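Local coordinates for protein hydrolase, haloacid dehalogenase-like family (Porphyromonas gingivalis, PDB 2I6X) that is probably a hydrolase of the haloacid dehalogenase superfamily, built on the parallel-sheet core of that group, at residues Asp96-Leu101 with Asp134-Lys139; Tyr116-Ala121 with Ser143-Lys148. One frame throughout, in Å; residues are numbered along the deposited sequence. Where two conformers were deposited one is given.

Contact 1 (Asp96-Leu101 with Asp134-Lys139)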
loop_
_atom_site.group_PDB
_atom_site.type_symbol
_atom_site.label_atom_id
_atom_site.label_comp_id
_atom_site.label_asym_id
_atom_site.label_seq_id
_atom_site.Cartn_x
_atom_site.Cartn_y
_atom_site.Cartn_z
ATOM N N ASP A 96 8.162 8.379 -11.568
ATOM C CA ASP A 96 8.320 9.174 -12.775
ATOM C C ASP A 96 7.323 8.769 -13.863
ATOM O O ASP A 96 6.705 9.634 -14.482
ATOM C CB ASP A 96 9.762 9.085 -13.311
ATOM C CG ASP A 96 10.710 10.011 -12.574
ATOM O OD1 ASP A 96 10.226 10.901 -11.832
ATOM O OD2 ASP A 96 11.938 9.868 -12.734
ATOM N N TYR A 97 7.169 7.459 -14.071
ATOM C CA TYR A 97 6.273 6.931 -15.080
ATOM C C TYR A 97 4.822 7.285 -14.768
ATOM O O TYR A 97 4.066 7.671 -15.645
ATOM C CB TYR A 97 6.427 5.418 -15.227
ATOM C CG TYR A 97 5.397 4.844 -16.162
ATOM C CD1 TYR A 97 5.380 5.205 -17.521
ATOM C CD2 TYR A 97 4.427 3.971 -15.701
ATOM C CE1 TYR A 97 4.406 4.701 -18.394
ATOM C CE2 TYR A 97 3.439 3.447 -16.568
ATOM C CZ TYR A 97 3.440 3.823 -17.907
ATOM O OH TYR A 97 2.495 3.317 -18.762
ATOM N N ILE A 98 4.451 7.143 -13.510
ATOM C CA ILE A 98 3.120 7.470 -13.032
ATOM C C ILE A 98 2.897 8.960 -13.255
ATOM O O ILE A 98 1.842 9.374 -13.678
ATOM C CB ILE A 98 2.972 7.061 -11.533
ATOM C CG1 ILE A 98 2.833 5.551 -11.420
ATOM C CG2 ILE A 98 1.767 7.697 -10.841
ATOM C CD1 ILE A 98 2.607 5.129 -9.997
ATOM N N ASP A 99 3.917 9.760 -12.995
ATOM C CA ASP A 99 3.797 11.187 -13.181
ATOM C C ASP A 99 3.496 11.561 -14.636
ATOM O O ASP A 99 2.788 12.546 -14.890
ATOM C CB ASP A 99 5.059 11.897 -12.709
ATOM C CG ASP A 99 4.855 13.393 -12.587
ATOM O OD1 ASP A 99 5.622 14.151 -13.223
ATOM O OD2 ASP A 99 3.893 13.805 -11.882
ATOM N N SER A 100 4.031 10.775 -15.577
ATOM C CA SER A 100 3.765 10.965 -17.000
ATOM C C SER A 100 2.340 10.585 -17.383
ATOM O O SER A 100 1.840 11.022 -18.411
ATOM C CB SER A 100 4.768 10.190 -17.862
ATOM O OG SER A 100 4.532 8.801 -17.828
ATOM N N LEU A 101 1.688 9.774 -16.552
ATOM C CA LEU A 101 0.364 9.289 -16.862
ATOM C C LEU A 101 -0.724 10.287 -16.511
ATOM O O LEU A 101 -1.842 10.151 -16.972
ATOM C CB LEU A 101 0.107 7.975 -16.136
ATOM C CG LEU A 101 0.875 6.751 -16.620
ATOM C CD1 LEU A 101 0.449 5.558 -15.799
ATOM C CD2 LEU A 101 0.613 6.501 -18.079
ATOM N N ASP A 134 0.864 11.814 -2.054
ATOM C CA ASP A 134 -0.436 12.339 -2.422
ATOM C C ASP A 134 -0.362 13.111 -3.756
ATOM O O ASP A 134 -1.323 13.153 -4.524
ATOM C CB ASP A 134 -0.974 13.206 -1.279
ATOM C CG ASP A 134 -2.454 13.020 -1.052
ATOM O OD1 ASP A 134 -2.853 12.441 -0.011
ATOM O OD2 ASP A 134 -3.228 13.454 -1.927
ATOM N N SER A 135 0.791 13.694 -4.041
ATOM C CA SER A 135 0.956 14.483 -5.261
ATOM C C SER A 135 0.958 13.706 -6.601
ATOM O O SER A 135 0.948 14.322 -7.652
ATOM C CB SER A 135 2.222 15.341 -5.171
ATOM O OG SER A 135 3.368 14.582 -5.526
ATOM N N PHE A 136 0.998 12.375 -6.579
ATOM C CA PHE A 136 0.975 11.598 -7.839
ATOM C C PHE A 136 -0.432 11.118 -8.195
ATOM O O PHE A 136 -0.669 10.658 -9.309
ATOM C CB PHE A 136 1.912 10.392 -7.776
ATOM C CG PHE A 136 3.367 10.753 -7.687
ATOM C CD1 PHE A 136 4.132 10.910 -8.835
ATOM C CD2 PHE A 136 3.978 10.926 -6.448
ATOM C CE1 PHE A 136 5.504 11.258 -8.741
ATOM C CE2 PHE A 136 5.320 11.265 -6.350
ATOM C CZ PHE A 136 6.092 11.423 -7.495
ATOM N N PHE A 137 -1.366 11.214 -7.260
ATOM C CA PHE A 137 -2.677 10.626 -7.488
ATOM C C PHE A 137 -3.761 11.666 -7.407
ATOM O O PHE A 137 -3.595 12.712 -6.762
ATOM C CB PHE A 137 -2.905 9.478 -6.498
ATOM C CG PHE A 137 -1.774 8.486 -6.498
ATOM C CD1 PHE A 137 -1.684 7.514 -7.489
ATOM C CD2 PHE A 137 -0.758 8.568 -5.563
ATOM C CE1 PHE A 137 -0.629 6.615 -7.524
ATOM C CE2 PHE A 137 0.301 7.658 -5.592
ATOM C CZ PHE A 137 0.359 6.692 -6.579
ATOM N N ASP A 138 -4.865 11.396 -8.091
ATOM C CA ASP A 138 -6.030 12.228 -7.915
ATOM C C ASP A 138 -6.528 12.040 -6.495
ATOM O O ASP A 138 -6.897 13.010 -5.829
ATOM C CB ASP A 138 -7.075 11.945 -8.989
ATOM C CG ASP A 138 -6.600 12.399 -10.362
ATOM O OD1 ASP A 138 -6.505 13.625 -10.596
ATOM O OD2 ASP A 138 -6.268 11.540 -11.198
ATOM N N LYS A 139 -6.460 10.804 -6.015
ATOM C CA LYS A 139 -6.721 10.494 -4.613
ATOM C C LYS A 139 -6.035 9.218 -4.104
ATOM O O LYS A 139 -5.884 8.237 -4.830
ATOM C CB LYS A 139 -8.225 10.442 -4.326
ATOM C CG LYS A 139 -8.557 10.446 -2.843
ATOM C CD LYS A 139 -9.850 11.195 -2.575
ATOM C CE LYS A 139 -10.202 11.197 -1.105
ATOM N NZ LYS A 139 -11.613 11.731 -0.878
HETATM O O HOH W 1 1.146 12.476 -11.350
#
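Ile98 and Phe136 meet where helix 92-101 packs against the loop that leads into edge strand 139-142 of the parallel sheet, part of the HAD-type core domain. The apolar part is small and mostly buried. In Ile98 a chi1 of -75° sets CG1 beside the backbone N and leaves CG2 anti to it; CG2 lies 4.1 Å from Phe136 CB and 4.2 Å from Phe137 CE1, so one methyl touches two consecutive phenylalanines. The Ile98 and Phe136 side chains cross at about a right angle. Next to them, Asp99 CB sits at the edge of the Phe136 ring, near its plane, 4.0 Å from CE1. Within the loop, Phe136 CB rests on a face of the Phe137 ring, offset toward the rim, while Phe137 also touches Phe10 and Leu109 of the sheet.

The polar part involves the carboxylate of Asp99, whose OD2 forms a salt bridge with Arg131 NH2. Arg131 also makes a cation-pi contact with Phe136, so one guanidinium serves both sides of the interface. Across the two segments the polar link is a single water, which donates to Asp99 OD2 at 3.1 Å and to Phe136 O at 3.3 Å.

Contact 2 (Tyr116-Ala121 with Ser143-Lys148)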
loop_
_atom_site.group_PDB
_atom_site.type_symbol
_atom_site.label_atom_id
_atom_site.label_comp_id
_atom_site.label_asym_id
_atom_site.label_seq_id
_atom_site.Cartn_x
_atom_site.Cartn_y
_atom_site.Cartn_z
ATOM N N TYR A 116 2.660 4.785 10.053
ATOM C CA TYR A 116 4.109 5.002 9.986
ATOM C C TYR A 116 4.541 5.207 8.538
ATOM O O TYR A 116 5.229 6.178 8.224
ATOM C CB TYR A 116 4.896 3.824 10.578
ATOM C CG TYR A 116 4.521 3.445 11.989
ATOM C CD1 TYR A 116 4.993 4.178 13.083
ATOM C CD2 TYR A 116 3.689 2.344 12.238
ATOM C CE1 TYR A 116 4.639 3.824 14.380
ATOM C CE2 TYR A 116 3.342 1.991 13.528
ATOM C CZ TYR A 116 3.816 2.727 14.591
ATOM O OH TYR A 116 3.465 2.360 15.864
ATOM N N VAL A 117 4.134 4.298 7.659
ATOM C CA VAL A 117 4.499 4.398 6.253
ATOM C C VAL A 117 3.904 5.681 5.669
ATOM O O VAL A 117 4.548 6.389 4.908
ATOM C CB VAL A 117 4.086 3.120 5.459
ATOM C CG1 VAL A 117 4.304 3.297 3.949
ATOM C CG2 VAL A 117 4.908 1.938 5.948
ATOM N N LEU A 118 2.683 5.991 6.082
ATOM C CA LEU A 118 2.027 7.213 5.668
ATOM C C LEU A 118 2.741 8.470 6.158
ATOM O O LEU A 118 2.842 9.437 5.398
ATOM C CB LEU A 118 0.569 7.212 6.107
ATOM C CG LEU A 118 -0.390 6.437 5.212
ATOM C CD1 LEU A 118 -1.821 6.646 5.725
ATOM C CD2 LEU A 118 -0.237 6.872 3.740
ATOM N N ASP A 119 3.236 8.463 7.399
ATOM C CA ASP A 119 4.079 9.542 7.870
ATOM C C ASP A 119 5.307 9.711 6.943
ATOM O O ASP A 119 5.672 10.841 6.588
ATOM C CB ASP A 119 4.486 9.347 9.347
ATOM C CG ASP A 119 3.307 9.583 10.352
ATOM O OD1 ASP A 119 2.185 9.990 9.943
ATOM O OD2 ASP A 119 3.492 9.343 11.580
ATOM N N LEU A 120 5.930 8.607 6.536
ATOM C CA LEU A 120 7.083 8.685 5.634
ATOM C C LEU A 120 6.680 9.221 4.259
ATOM O O LEU A 120 7.317 10.128 3.711
ATOM C CB LEU A 120 7.801 7.329 5.479
ATOM C CG LEU A 120 8.840 7.342 4.325
ATOM C CD1 LEU A 120 9.941 8.381 4.514
ATOM C CD2 LEU A 120 9.422 5.968 4.022
ATOM N N ALA A 121 5.616 8.643 3.722
ATOM C CA ALA A 121 5.105 8.973 2.396
ATOM C C ALA A 121 4.645 10.420 2.236
ATOM O O ALA A 121 4.671 10.946 1.136
ATOM C CB ALA A 121 3.982 8.006 2.005
ATOM N N SER A 143 -6.068 2.117 3.702
ATOM C CA SER A 143 -6.818 1.291 4.642
ATOM C C SER A 143 -7.008 1.916 6.032
ATOM O O SER A 143 -8.134 2.022 6.519
ATOM C CB SER A 143 -6.170 -0.091 4.754
ATOM O OG SER A 143 -4.902 -0.003 5.359
ATOM N N CYS A 144 -5.922 2.360 6.653
ATOM C CA CYS A 144 -5.992 2.919 8.013
ATOM C C CYS A 144 -6.722 4.259 8.089
ATOM O O CYS A 144 -7.189 4.642 9.160
ATOM C CB CYS A 144 -4.595 3.019 8.670
ATOM S SG CYS A 144 -3.358 3.980 7.734
ATOM N N GLN A 145 -6.828 4.971 6.970
ATOM C CA GLN A 145 -7.622 6.203 6.979
ATOM C C GLN A 145 -9.117 5.902 6.813
ATOM O O GLN A 145 -9.952 6.721 7.131
ATOM C CB GLN A 145 -7.132 7.181 5.902
ATOM C CG GLN A 145 -5.678 7.586 6.087
ATOM C CD GLN A 145 -5.183 8.644 5.097
ATOM O OE1 GLN A 145 -5.318 8.510 3.868
ATOM N NE2 GLN A 145 -4.586 9.701 5.640
HETATM N N MSE A 146 -9.447 4.715 6.314
HETATM C CA MSE A 146 -10.797 4.446 5.885
HETATM C C MSE A 146 -11.552 3.544 6.861
HETATM O O MSE A 146 -12.774 3.455 6.816
HETATM C CB MSE A 146 -10.766 3.845 4.485
HETATM C CG MSE A 146 -10.212 4.779 3.429
HETATM SE SE MSE A 146 -9.828 3.852 1.749
HETATM C CE MSE A 146 -11.631 3.935 0.964
ATOM N N GLY A 147 -10.810 2.901 7.755
ATOM C CA GLY A 147 -11.358 1.860 8.596
ATOM C C GLY A 147 -11.767 0.617 7.804
ATOM O O GLY A 147 -12.670 -0.097 8.225
ATOM N N LYS A 148 -11.125 0.359 6.657
ATOM C CA LYS A 148 -11.436 -0.827 5.850
ATOM C C LYS A 148 -10.136 -1.329 5.225
ATOM O O LYS A 148 -9.131 -0.611 5.215
ATOM C CB LYS A 148 -12.453 -0.538 4.727
ATOM C CG LYS A 148 -13.716 0.216 5.107
ATOM C CD LYS A 148 -14.515 0.554 3.873
ATOM C CE LYS A 148 -15.992 0.770 4.212
ATOM N NZ LYS A 148 -16.363 2.162 4.568
#
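A chi1 of -81° sets Leu118 CG anti to the carbonyl carbon, and a chi2 of -175° extends the branch ending in CD1 away from helix 115-121 toward Cys144 and Gln145. On the other side, Cys144 has a chi1 of 56°, which places SG between its own backbone N and carbonyl carbon. The CA-CB bonds of Leu118, Cys144 and Gln145 all point toward the opposing segment, and the three side chains meet around one methyl.

Leu118 CD1 does all of the touching from its helix. It lies 3.7 Å from Cys144 SG, an apolar methyl-to-sulfur contact. The same methyl also packs along the outer part of Gln145, whose chain runs extended beyond CG: CD1 is 4.0 Å from Gln145 CG and from Gln145 CD, and 4.1 Å from the amide nitrogen, Gln145 NE2. The two side chains cross obliquely. The backbones stay well apart, with Leu118 CA and Cys144 CA, the nearest such pair, at 9.4 Å; side chains alone bridge the gap.

Strands 106-111 and 139-142 are parallel neighbours, and the contact joins the helix of this beta-alpha-beta connection to the helical turn after its second strand. It lies near the protein surface, at the C-terminal edge of the sheet, where HAD enzymes typically have their active site. Leu118 also leans on Ala142 of strand 139-142 and on Thr113, while Met146 (selenomethionine) packs against Tyr141 of the same strand and Ile155 of helix 153-163.

In the fold
Contacts 1 and 2 lie about 18 Å apart, centre to centre, and both flank edge strand 139-142: residues 134-139 lead into its start, whereas residues 143-148 follow its end. Along the chain their segments alternate. Each joins an earlier helix, 92-101 or 115-121, to the chain just before or just after that strand. Contact 1 is mostly buried and the larger, with 196 Å² of surface against 98 Å², and it mixes aromatic packing with a water bridge and an outside arginine. Contact 2 is a surface contact, in which a single leucine methyl meets a cysteine sulfur and a glutamine, without aromatic rings or a bridging water.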